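Local coordinates for protein coclaurine N-methyltransferase (Coptis japonica, PDB 6GKZ) that catalyses S-adenosyl-L-methionine-dependent N-methylation of coclaurine and, probably, related benzyltetrahydroisoquinolines in plant alkaloid biosynthesis, at residues 229-234 against 341-346. Numbering follows the deposited sequence.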
# COMPACT_ATOMS: atom_id res chain seq x y z
N CYS A 229 3.37 -1.37 -13.02
CA CYS A 229 3.36 -0.40 -11.95
C CYS A 229 4.75 0.10 -11.71
O CYS A 229 5.71 -0.45 -12.26
CB CYS A 229 2.81 -1.02 -10.66
SG CYS A 229 3.86 -2.34 -9.93
N HIS A 230 4.85 1.14 -10.90
CA HIS A 230 6.09 1.44 -10.24
C HIS A 230 5.98 1.00 -8.78
O HIS A 230 4.89 1.00 -8.19
CB HIS A 230 6.42 2.93 -10.32
CG HIS A 230 7.77 3.25 -9.77
ND1 HIS A 230 7.98 3.49 -8.43
CD2 HIS A 230 8.98 3.30 -10.36
CE1 HIS A 230 9.26 3.70 -8.22
NE2 HIS A 230 9.89 3.61 -9.38
N LYS A 231 7.11 0.58 -8.23
CA LYS A 231 7.26 0.20 -6.83
C LYS A 231 6.48 1.12 -5.87
O LYS A 231 5.77 0.65 -4.97
CB LYS A 231 8.75 0.26 -6.47
CG LYS A 231 9.22 -0.75 -5.50
CD LYS A 231 10.55 -0.32 -4.87
CE LYS A 231 11.35 0.61 -5.75
NZ LYS A 231 12.66 0.92 -5.10
N THR A 232 6.61 2.43 -6.09
CA THR A 232 6.30 3.43 -5.08
C THR A 232 5.30 4.48 -5.53
O THR A 232 4.39 4.84 -4.77
CB THR A 232 7.59 4.17 -4.62
OG1 THR A 232 8.55 3.23 -4.13
CG2 THR A 232 7.26 5.20 -3.54
N PHE A 233 5.47 5.02 -6.73
CA PHE A 233 4.60 6.13 -7.12
C PHE A 233 3.70 5.80 -8.31
O PHE A 233 3.89 4.78 -8.97
CB PHE A 233 5.42 7.41 -7.37
CG PHE A 233 6.51 7.27 -8.38
CD1 PHE A 233 6.24 7.39 -9.73
CD2 PHE A 233 7.83 7.07 -7.98
CE1 PHE A 233 7.24 7.29 -10.68
CE2 PHE A 233 8.83 6.97 -8.92
CZ PHE A 233 8.54 7.07 -10.27
N ALA A 234 2.71 6.65 -8.54
CA ALA A 234 1.67 6.40 -9.55
C ALA A 234 1.47 7.65 -10.39
O ALA A 234 1.69 8.74 -9.90
CB ALA A 234 0.36 6.00 -8.87
N GLU A 341 12.40 -0.99 -10.17
CA GLU A 341 11.64 0.26 -10.17
C GLU A 341 10.26 -0.01 -10.76
O GLU A 341 9.28 -0.11 -10.01
CB GLU A 341 12.38 1.36 -10.93
CG GLU A 341 13.76 1.70 -10.33
CD GLU A 341 13.69 2.32 -8.93
OE1 GLU A 341 12.67 2.97 -8.58
OE2 GLU A 341 14.67 2.15 -8.17
N TRP A 342 10.19 -0.16 -12.08
CA TRP A 342 8.95 -0.54 -12.75
C TRP A 342 8.88 -2.06 -12.88
O TRP A 342 9.87 -2.71 -13.22
CB TRP A 342 8.83 0.12 -14.14
CG TRP A 342 8.74 1.62 -14.13
CD1 TRP A 342 7.60 2.38 -14.07
CD2 TRP A 342 9.84 2.54 -14.21
NE1 TRP A 342 7.93 3.71 -14.10
CE2 TRP A 342 9.29 3.84 -14.20
CE3 TRP A 342 11.23 2.39 -14.30
CZ2 TRP A 342 10.09 4.98 -14.26
CZ3 TRP A 342 12.02 3.53 -14.38
CH2 TRP A 342 11.45 4.81 -14.35
N MSE A 343 7.69 -2.61 -12.64
CA MSE A 343 7.51 -4.05 -12.47
C MSE A 343 6.04 -4.49 -12.64
O MSE A 343 5.21 -3.72 -13.12
CB MSE A 343 8.02 -4.44 -11.10
CG MSE A 343 7.41 -3.58 -10.02
SE MSE A 343 8.14 -3.94 -8.27
CE MSE A 343 10.01 -3.41 -8.62
N ALA A 344 5.71 -5.72 -12.25
CA ALA A 344 4.31 -6.17 -12.29
C ALA A 344 3.77 -6.48 -10.90
O ALA A 344 4.50 -6.87 -9.98
CB ALA A 344 4.16 -7.38 -13.18
N SER A 345 2.46 -6.31 -10.76
CA SER A 345 1.76 -6.53 -9.51
C SER A 345 0.61 -7.51 -9.78
O SER A 345 -0.15 -7.36 -10.75
CB SER A 345 1.27 -5.19 -8.95
OG SER A 345 0.39 -5.31 -7.84
N HIS A 346 0.50 -8.52 -8.94
CA HIS A 346 -0.61 -9.46 -8.99
C HIS A 346 -1.45 -9.22 -7.75
O HIS A 346 -0.93 -9.20 -6.65
CB HIS A 346 -0.11 -10.90 -9.04
CG HIS A 346 0.45 -11.29 -10.37
ND1 HIS A 346 1.09 -12.49 -10.60
CD2 HIS A 346 0.48 -10.63 -11.55
CE1 HIS A 346 1.48 -12.56 -11.86
NE2 HIS A 346 1.12 -11.44 -12.46
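His230 NE2 donates to the anti lone pair of Glu341 OE1 at 3.0 Å, a bent bond (135°), with OE1 lying somewhat out of the imidazole plane. The ring is gripped at its other nitrogen too: ND1 accepts the backbone N-H of Thr232 (2.9 Å between Thr232 N and His230 ND1), so the two bonds together fix the ring's rotation, consistent with the proton sitting on NE2. Glu341 bends at chi2 (-65°) to lie alongside the histidine; OE1 also meets Tyr40 OH, while OE2 bonds Asn337 and forms a long salt bridge with Lys231 NZ, 3.9 Å away. Backbone bonds join Lys231 N to Glu341 O (2.9 Å) and Met343 N to Cys229 O (3.0 Å), with a weak return bond from Cys229 N to Met343 O. Here the strand last in sequence, 342-349, lies between 221-230 and 273-279 in the Rossmann-like methyltransferase sheet, antiparallel to both; Cys229 and Met343 form a hydrogen-bonded pair, His230 and Trp342 a non-hydrogen-bonded one. On the face carrying His230 and Trp342, the His230 edge at CD2 points at the five-membered ring of the indole in a T-shaped pair, planes at 81°. Phe233 CE2 and Glu341 O lie over opposite faces of the imidazole. On the other side of the sheet Cys229 SG touches CG of Met343, a selenomethionine, at 3.8 Å; Tyr44 of the second subunit packs on Lys231 and Met343.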